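Local structure of protein Pcdhgb2 (Mus musculus, 5SZR) at residues H370-S375 with R404-V409. The protein is a potential calcium-dependent cell-adhesion protein that may help establish and maintain specific neuronal connections in the brain, represented here by extracellular cadherin domains 3 to 6. Numbering follows the deposited sequence.
Sequences HVLQAS and RLLVAV. With MAN (alpha-D-mannopyranose), chain B.
Two residues, L372 and Q373, stand opposite the single L406: a classic beta bulge. Both give their backbone N-H to the one L406 O. The L372 N to L406 O bond is the shorter, at 2.6 Å, and comes in nearly along the C=O axis. Q373 N reaches the same oxygen on a lone pair at 3.3 Å. The extra residue shifts the antiparallel register by one between V371 and Q373. L406 N returns a bond to Q373 O and closes the bulge; before it, H370 and A408 form a hydrogen-bonded pair. In the bulge L372 points toward the other strand. Its CD1 lies 3.7 Å from A408 CB, while its CB rests near L406 CG. Q373 runs beside L406, with its CD 3.6 Å from L406 CD2. R404 is extended and lies alongside Q373, pointing the same way. R404 NH2 hydrogen-bonds to Q373 OE1 at 3.0 Å. The bond lies near both the amide and guanidinium planes, which are twisted 41° from each other. R404 NH1 makes a weak bond to O4 of a protein-linked mannose, and L406 CD1 touches the sugar at C2. Just past strand 368-374, S375 OG accepts a hydrogen bond from R404 N at 2.9 Å and is also hydrogen-bonded to Q403 OE1. On the other face L405 CD2 packs on A374 CB, 3.6 Å away, and L405 and V407 continue onto strand 380-382 of the facing sheet. Strand 402-410 is bonded on its other side to strand 418-428, while 368-374 is an outermost strand of the four-stranded sheet in the Greek-key beta sandwich of a cadherin domain, the last in this chain.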
ATOM      1  N   HIS A 370     -21.249  60.620  -0.114  1.00 45.12           N
ATOM      2  CA  HIS A 370     -20.323  61.625  -0.614  1.00 48.11           C
ATOM      3  C   HIS A 370     -21.070  62.722  -1.357  1.00 49.88           C
ATOM      4  O   HIS A 370     -22.063  62.455  -2.042  1.00 49.67           O
ATOM      5  CB  HIS A 370     -19.283  61.000  -1.545  1.00 50.24           C
ATOM      6  CG  HIS A 370     -18.562  59.834  -0.946  1.00 52.99           C
ATOM      7  ND1 HIS A 370     -17.337  59.955  -0.327  1.00 55.03           N
ATOM      8  CD2 HIS A 370     -18.895  58.524  -0.872  1.00 54.23           C
ATOM      9  CE1 HIS A 370     -16.945  58.768   0.101  1.00 56.33           C
ATOM     10  NE2 HIS A 370     -17.873  57.883  -0.216  1.00 56.09           N
ATOM     11  N   VAL A 371     -20.585  63.954  -1.214  1.00 50.15           N
ATOM     12  CA  VAL A 371     -21.073  65.088  -1.992  1.00 47.45           C
ATOM     13  C   VAL A 371     -20.284  65.142  -3.292  1.00 46.13           C
ATOM     14  O   VAL A 371     -19.060  65.308  -3.275  1.00 45.91           O
ATOM     15  CB  VAL A 371     -20.933  66.407  -1.215  1.00 48.54           C
ATOM     16  CG1 VAL A 371     -21.236  67.602  -2.132  1.00 49.02           C
ATOM     17  CG2 VAL A 371     -21.857  66.420  -0.009  1.00 47.94           C
ATOM     18  N   LEU A 372     -20.976  65.005  -4.421  1.00 44.49           N
ATOM     19  CA  LEU A 372     -20.297  65.153  -5.702  1.00 45.45           C
ATOM     20  C   LEU A 372     -20.290  66.604  -6.171  1.00 47.24           C
ATOM     21  O   LEU A 372     -19.268  67.090  -6.672  1.00 48.65           O
ATOM     22  CB  LEU A 372     -20.955  64.261  -6.760  1.00 45.42           C
ATOM     23  CG  LEU A 372     -21.118  62.778  -6.407  1.00 45.17           C
ATOM     24  CD1 LEU A 372     -21.793  62.035  -7.556  1.00 44.67           C
ATOM     25  CD2 LEU A 372     -19.777  62.122  -6.048  1.00 42.37           C
ATOM     26  N   GLN A 373     -21.411  67.307  -6.009  1.00 47.61           N
ATOM     27  CA  GLN A 373     -21.529  68.702  -6.405  1.00 49.34           C
ATOM     28  C   GLN A 373     -22.267  69.459  -5.316  1.00 50.73           C
ATOM     29  O   GLN A 373     -23.189  68.922  -4.693  1.00 52.59           O
ATOM     30  CB  GLN A 373     -22.269  68.848  -7.739  1.00 50.00           C
ATOM     31  CG  GLN A 373     -21.563  68.210  -8.917  1.00 52.67           C
ATOM     32  CD  GLN A 373     -22.439  68.136 -10.152  1.00 57.45           C
ATOM     33  OE1 GLN A 373     -23.633  68.440 -10.106  1.00 57.61           O
ATOM     34  NE2 GLN A 373     -21.848  67.726 -11.268  1.00 60.36           N
ATOM     35  N   ALA A 374     -21.854  70.703  -5.087  1.00 49.45           N
ATOM     36  CA  ALA A 374     -22.490  71.565  -4.102  1.00 50.05           C
ATOM     37  C   ALA A 374     -22.504  72.989  -4.630  1.00 54.54           C
ATOM     38  O   ALA A 374     -21.478  73.477  -5.114  1.00 55.21           O
ATOM     39  CB  ALA A 374     -21.761  71.510  -2.756  1.00 48.93           C
ATOM     40  N   SER A 375     -23.663  73.651  -4.544  1.00 49.35           N
ATOM     41  CA  SER A 375     -23.733  75.046  -4.966  1.00 63.26           C
ATOM     42  C   SER A 375     -22.945  75.960  -4.038  1.00 62.89           C
ATOM     43  O   SER A 375     -22.559  77.059  -4.447  1.00 64.56           O
ATOM     44  CB  SER A 375     -25.191  75.510  -5.062  1.00 51.65           C
ATOM     45  OG  SER A 375     -25.920  75.182  -3.892  1.00 50.95           O
ATOM     46  N   ARG A 404     -28.272  73.415  -3.966  1.00 60.00           N
ATOM     47  CA  ARG A 404     -28.365  72.131  -4.648  1.00 58.45           C
ATOM     48  C   ARG A 404     -27.163  71.267  -4.307  1.00 53.79           C
ATOM     49  O   ARG A 404     -26.019  71.716  -4.426  1.00 52.20           O
ATOM     50  CB  ARG A 404     -28.459  72.325  -6.161  1.00 60.91           C
ATOM     51  CG  ARG A 404     -28.346  71.043  -6.960  1.00 61.17           C
ATOM     52  CD  ARG A 404     -28.361  71.352  -8.446  1.00 62.75           C
ATOM     53  NE  ARG A 404     -28.252  70.152  -9.264  1.00 61.77           N
ATOM     54  CZ  ARG A 404     -27.109  69.521  -9.515  1.00 61.43           C
ATOM     55  NH1 ARG A 404     -27.109  68.437 -10.279  1.00 63.66           N
ATOM     56  NH2 ARG A 404     -25.970  69.965  -8.999  1.00 58.85           N
ATOM     57  N   LEU A 405     -27.431  70.029  -3.889  1.00 52.94           N
ATOM     58  CA  LEU A 405     -26.411  69.032  -3.593  1.00 50.95           C
ATOM     59  C   LEU A 405     -26.633  67.804  -4.467  1.00 52.43           C
ATOM     60  O   LEU A 405     -27.763  67.315  -4.578  1.00 52.64           O
ATOM     61  CB  LEU A 405     -26.447  68.605  -2.122  1.00 51.20           C
ATOM     62  CG  LEU A 405     -26.002  69.501  -0.967  1.00 52.30           C
ATOM     63  CD1 LEU A 405     -26.072  68.699   0.322  1.00 52.09           C
ATOM     64  CD2 LEU A 405     -24.603  70.031  -1.176  1.00 52.33           C
ATOM     65  N   LEU A 406     -25.557  67.300  -5.072  1.00 52.54           N
ATOM     66  CA  LEU A 406     -25.571  66.025  -5.784  1.00 49.34           C
ATOM     67  C   LEU A 406     -24.776  65.031  -4.948  1.00 48.25           C
ATOM     68  O   LEU A 406     -23.550  65.142  -4.844  1.00 49.61           O
ATOM     69  CB  LEU A 406     -24.992  66.162  -7.191  1.00 48.66           C
ATOM     70  CG  LEU A 406     -24.820  64.841  -7.956  1.00 48.41           C
ATOM     71  CD1 LEU A 406     -26.147  64.102  -8.062  1.00 48.53           C
ATOM     72  CD2 LEU A 406     -24.226  65.074  -9.340  1.00 47.09           C
ATOM     73  N   VAL A 407     -25.470  64.068  -4.351  1.00 47.35           N
ATOM     74  CA  VAL A 407     -24.862  63.150  -3.396  1.00 46.87           C
ATOM     75  C   VAL A 407     -24.793  61.750  -3.991  1.00 47.72           C
ATOM     76  O   VAL A 407     -25.626  61.348  -4.813  1.00 47.63           O
ATOM     77  CB  VAL A 407     -25.624  63.129  -2.054  1.00 47.08           C
ATOM     78  CG1 VAL A 407     -25.678  64.524  -1.452  1.00 46.48           C
ATOM     79  CG2 VAL A 407     -27.024  62.565  -2.243  1.00 47.39           C
ATOM     80  N   ALA A 408     -23.785  60.999  -3.554  1.00 46.20           N
ATOM     81  CA  ALA A 408     -23.569  59.633  -4.003  1.00 46.09           C
ATOM     82  C   ALA A 408     -23.444  58.728  -2.787  1.00 48.69           C
ATOM     83  O   ALA A 408     -22.672  59.022  -1.865  1.00 50.49           O
ATOM     84  CB  ALA A 408     -22.311  59.529  -4.877  1.00 43.64           C
ATOM     85  N   VAL A 409     -24.205  57.640  -2.780  1.00 48.80           N
ATOM     86  CA  VAL A 409     -24.060  56.588  -1.783  1.00 49.29           C
ATOM     87  C   VAL A 409     -23.336  55.423  -2.449  1.00 48.51           C
ATOM     88  O   VAL A 409     -23.824  54.861  -3.438  1.00 47.40           O
ATOM     89  CB  VAL A 409     -25.420  56.167  -1.200  1.00 50.98           C
ATOM     90  CG1 VAL A 409     -26.455  55.972  -2.302  1.00 52.00           C
ATOM     91  CG2 VAL A 409     -25.277  54.921  -0.352  1.00 53.62           C
TER
HETATM   92  C1  MAN B 720     -30.110  64.844  -9.550  1.00 55.07           C
HETATM   93  C2  MAN B 720     -29.015  64.248 -10.435  1.00 60.59           C
HETATM   94  C3  MAN B 720     -28.390  65.361 -11.282  1.00 63.53           C
HETATM   95  C4  MAN B 720     -29.464  66.100 -12.097  1.00 65.48           C
HETATM   96  C5  MAN B 720     -30.573  66.643 -11.177  1.00 66.07           C
HETATM   97  C6  MAN B 720     -31.761  67.186 -11.967  1.00 70.20           C
HETATM   98  O2  MAN B 720     -29.565  63.298 -11.359  1.00 62.37           O
HETATM   99  O3  MAN B 720     -27.364  64.875 -12.147  1.00 64.10           O
HETATM  100  O4  MAN B 720     -28.871  67.184 -12.793  1.00 67.55           O
HETATM  101  O5  MAN B 720     -31.074  65.585 -10.293  1.00 62.77           O
HETATM  102  O6  MAN B 720     -32.704  67.751 -11.057  1.00 75.93           O